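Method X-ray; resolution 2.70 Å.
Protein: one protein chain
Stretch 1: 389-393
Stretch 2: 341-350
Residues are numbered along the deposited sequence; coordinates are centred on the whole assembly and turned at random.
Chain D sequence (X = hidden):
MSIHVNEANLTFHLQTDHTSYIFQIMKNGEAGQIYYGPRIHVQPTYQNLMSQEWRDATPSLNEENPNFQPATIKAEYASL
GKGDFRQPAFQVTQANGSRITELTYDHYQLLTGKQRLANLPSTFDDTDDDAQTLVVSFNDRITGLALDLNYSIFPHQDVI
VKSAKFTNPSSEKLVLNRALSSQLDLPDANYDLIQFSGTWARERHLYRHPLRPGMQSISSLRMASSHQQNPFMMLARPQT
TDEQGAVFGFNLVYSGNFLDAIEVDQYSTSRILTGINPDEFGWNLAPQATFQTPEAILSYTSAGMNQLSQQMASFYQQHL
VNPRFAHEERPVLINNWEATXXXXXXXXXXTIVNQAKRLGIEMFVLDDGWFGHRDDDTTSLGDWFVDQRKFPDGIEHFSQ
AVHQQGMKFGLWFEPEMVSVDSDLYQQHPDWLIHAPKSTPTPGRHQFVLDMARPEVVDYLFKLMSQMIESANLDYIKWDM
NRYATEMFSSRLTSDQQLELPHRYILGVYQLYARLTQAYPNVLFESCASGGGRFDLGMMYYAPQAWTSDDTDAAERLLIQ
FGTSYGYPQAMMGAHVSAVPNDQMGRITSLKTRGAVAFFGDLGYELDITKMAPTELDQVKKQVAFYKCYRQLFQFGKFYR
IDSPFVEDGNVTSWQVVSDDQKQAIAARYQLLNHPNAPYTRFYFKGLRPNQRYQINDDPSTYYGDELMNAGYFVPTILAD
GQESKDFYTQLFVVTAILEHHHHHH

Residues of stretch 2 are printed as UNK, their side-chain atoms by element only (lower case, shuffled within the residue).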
# COMPACT_ATOMS: atom_id res chain seq x y z
N ARG D 389 -33.18 -47.83 -22.38
CA ARG D 389 -33.11 -48.41 -21.04
C ARG D 389 -33.76 -47.49 -20.02
O ARG D 389 -34.34 -47.95 -19.03
CB ARG D 389 -31.67 -48.62 -20.60
CG ARG D 389 -30.74 -49.24 -21.60
CD ARG D 389 -29.33 -49.11 -21.07
NE ARG D 389 -28.32 -49.66 -21.96
CZ ARG D 389 -27.03 -49.73 -21.66
NH1 ARG D 389 -26.61 -49.27 -20.48
NH2 ARG D 389 -26.16 -50.26 -22.52
N LYS D 390 -33.64 -46.18 -20.24
CA LYS D 390 -34.10 -45.21 -19.25
C LYS D 390 -35.32 -44.45 -19.75
O LYS D 390 -35.99 -43.77 -18.98
CB LYS D 390 -32.97 -44.25 -18.85
CG LYS D 390 -31.58 -44.69 -19.33
CD LYS D 390 -30.50 -44.62 -18.24
CE LYS D 390 -30.19 -43.20 -17.81
NZ LYS D 390 -30.65 -42.27 -18.86
N PHE D 391 -35.60 -44.58 -21.04
CA PHE D 391 -36.79 -43.97 -21.64
C PHE D 391 -37.43 -44.88 -22.68
O PHE D 391 -37.24 -44.70 -23.88
CB PHE D 391 -36.48 -42.60 -22.24
CG PHE D 391 -36.10 -41.56 -21.22
CD1 PHE D 391 -37.05 -41.08 -20.34
CD2 PHE D 391 -34.81 -41.09 -21.14
CE1 PHE D 391 -36.71 -40.13 -19.39
CE2 PHE D 391 -34.46 -40.14 -20.19
CZ PHE D 391 -35.41 -39.66 -19.32
N PRO D 392 -38.22 -45.87 -22.22
CA PRO D 392 -38.85 -46.89 -23.06
C PRO D 392 -39.69 -46.35 -24.22
O PRO D 392 -39.61 -46.88 -25.33
CB PRO D 392 -39.73 -47.65 -22.07
CG PRO D 392 -39.05 -47.47 -20.75
CD PRO D 392 -38.50 -46.08 -20.79
N ASP D 393 -40.49 -45.31 -23.96
CA ASP D 393 -41.38 -44.76 -24.98
C ASP D 393 -40.81 -43.47 -25.56
O ASP D 393 -41.54 -42.54 -25.88
CB ASP D 393 -42.78 -44.49 -24.40
CG ASP D 393 -43.50 -45.77 -23.97
OD1 ASP D 393 -42.84 -46.72 -23.49
OD2 ASP D 393 -44.74 -45.82 -24.10
N UNK D 341 -27.39 -37.44 -10.82
CA UNK D 341 -26.32 -37.71 -11.79
C UNK D 341 -26.85 -38.79 -12.75
O UNK D 341 -28.04 -38.81 -13.06
c UNK D 341 -23.72 -36.02 -10.69
c UNK D 341 -25.04 -38.15 -11.08
c UNK D 341 -23.47 -35.03 -8.51
c UNK D 341 -24.23 -36.06 -7.96
c UNK D 341 -24.74 -37.07 -8.79
c UNK D 341 -24.48 -37.06 -10.17
c UNK D 341 -23.21 -35.01 -9.87
o UNK D 341 -22.97 -34.03 -7.70
N UNK D 342 -25.98 -39.67 -13.23
CA UNK D 342 -26.37 -40.62 -14.28
C UNK D 342 -27.34 -41.69 -13.78
O UNK D 342 -27.92 -42.43 -14.58
c UNK D 342 -21.97 -39.21 -14.95
c UNK D 342 -24.08 -40.32 -15.33
c UNK D 342 -25.14 -41.29 -14.90
c UNK D 342 -22.95 -40.11 -14.55
c UNK D 342 -24.21 -39.62 -16.52
c UNK D 342 -23.23 -38.72 -16.92
c UNK D 342 -22.11 -38.51 -16.13
N UNK D 343 -27.51 -41.77 -12.46
CA UNK D 343 -28.33 -42.81 -11.84
C UNK D 343 -29.81 -42.42 -11.81
O UNK D 343 -30.34 -42.00 -10.77
c UNK D 343 -28.64 -44.22 -9.72
o UNK D 343 -29.43 -44.93 -10.37
o UNK D 343 -28.46 -44.37 -8.49
c UNK D 343 -27.82 -43.13 -10.42
N UNK D 344 -30.47 -42.56 -12.96
CA UNK D 344 -31.89 -42.26 -13.06
C UNK D 344 -32.58 -43.03 -14.17
O UNK D 344 -31.94 -43.64 -15.02
c UNK D 344 -32.15 -40.74 -13.21
c UNK D 344 -32.31 -39.82 -16.90
c UNK D 344 -30.59 -39.48 -14.75
c UNK D 344 -30.25 -38.96 -16.00
c UNK D 344 -32.63 -40.34 -15.66
c UNK D 344 -31.78 -40.18 -14.57
c UNK D 344 -31.12 -39.14 -17.07
N UNK D 345 -33.91 -43.00 -14.13
CA UNK D 345 -34.76 -43.55 -15.18
C UNK D 345 -36.09 -42.78 -15.18
O UNK D 345 -36.36 -42.02 -14.25
o UNK D 345 -36.35 -44.74 -13.04
c UNK D 345 -35.50 -45.44 -13.60
c UNK D 345 -34.98 -45.07 -15.00
n UNK D 345 -35.00 -46.55 -13.06
N UNK D 346 -36.90 -42.95 -16.23
CA UNK D 346 -38.10 -42.13 -16.38
C UNK D 346 -38.97 -42.05 -15.12
O UNK D 346 -39.36 -40.96 -14.69
o UNK D 346 -40.44 -42.29 -19.88
c UNK D 346 -40.92 -41.71 -18.89
c UNK D 346 -40.36 -42.03 -17.52
o UNK D 346 -41.84 -40.86 -18.96
c UNK D 346 -38.95 -42.60 -17.56
N UNK D 347 -39.27 -43.21 -14.55
CA UNK D 347 -40.11 -43.31 -13.37
C UNK D 347 -39.56 -42.49 -12.20
O UNK D 347 -40.31 -41.80 -11.51
c UNK D 347 -40.26 -44.76 -12.96
N UNK D 348 -38.25 -42.58 -11.97
CA UNK D 348 -37.63 -41.80 -10.90
C UNK D 348 -37.78 -40.32 -11.16
O UNK D 348 -38.00 -39.55 -10.24
c UNK D 348 -35.35 -41.23 -9.83
c UNK D 348 -35.84 -41.29 -8.40
c UNK D 348 -35.04 -40.34 -7.51
n UNK D 348 -35.37 -40.46 -6.06
c UNK D 348 -36.14 -42.16 -10.76
N UNK D 349 -37.64 -39.92 -12.42
CA UNK D 349 -37.70 -38.50 -12.77
C UNK D 349 -39.12 -37.95 -12.67
O UNK D 349 -39.32 -36.75 -12.44
c UNK D 349 -35.21 -37.79 -15.70
c UNK D 349 -37.11 -38.24 -14.17
c UNK D 349 -35.58 -38.15 -14.28
c UNK D 349 -34.96 -37.15 -13.30
N UNK D 350 -40.09 -38.83 -12.85
CA UNK D 350 -41.48 -38.42 -12.74
C UNK D 350 -41.82 -38.01 -11.31
O UNK D 350 -42.55 -37.05 -11.08
c UNK D 350 -43.71 -39.01 -13.76
c UNK D 350 -43.17 -38.91 -16.66
c UNK D 350 -42.40 -39.54 -13.23
se UNK D 350 -43.38 -37.68 -15.15

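Position 341 carries one carbon leading to a six-carbon ring that bears an oxygen, so it is a tyrosine. Tyr341 has positive phi as the chain leaves a preceding helix, and its side chain stays far from stretch 1, its hydroxyl hydrogen-bonded elsewhere in the structure.

Position 342 has one carbon and a bare six-carbon ring, the mark of phenylalanine. The ring of Phe342 leads away from stretch 1; its backbone O lies 4.0 Å from Lys390 CE.

Position 343 has two carbons, the second carrying two oxygens: aspartate. Asp343 points away from stretch 1 and is exposed, a setting that leaves its carboxylate open to solvent.

At 344 there is again one carbon and an unsubstituted ring of six, but this ring is buried and one face of it lies under Lys390 CE, so the residue is phenylalanine. Lys390 CE sits 4.2 Å from the centroid of the Phe344 ring and 16° off its normal, a CH-pi contact that suits a methylene polarized by the neighbouring ammonium. The ring edge meets a second aromatic, with Phe344 CE1 3.9 Å from Phe391 CZ.

Position 345 shows two carbons, the second bearing one oxygen and one nitrogen, which is asparagine. Asn345 is a classic N-cap: the backbone N of position 348 donates to Asn345 OD1 at 3.1 Å, satisfying an amide that the first helical turn leaves without a backbone acceptor.

Position 346 has three carbons, the third with two oxygens, so it is glutamate. Its carboxylate approaches the edge of an aromatic ring, with Glu346 OE1 3.6 Å from Phe391 CD1, where the ring hydrogens are slightly positive.

A single carbon at 347 gives alanine; Ala347 makes no contact with stretch 1 and suits an exposed helical turn.

Four carbons in a row ending in nitrogen identify 348 as lysine. Lys348 stays out of reach, its amine bonded elsewhere.

Position 349 has four carbons forked at the second, a leucine. Buried Leu349 points toward stretch 1 and places CD1 4.1 Å from Phe391 CZ, at the ring edge.

Two carbons, a selenium and a terminal carbon make 350 selenomethionine, Met350, which does not touch stretch 1.

The contact joins one polar anchor to an apolar cluster. Glu346 N donates to Lys390 O at 3.0 Å, tying the helix start to the loop with one of its free amides. Beside this bond, Phe391 packs against Phe344 and Leu349, while Lys390 covers the Phe344 face.

Stretch 2 341-350: YFDFNEAKLM
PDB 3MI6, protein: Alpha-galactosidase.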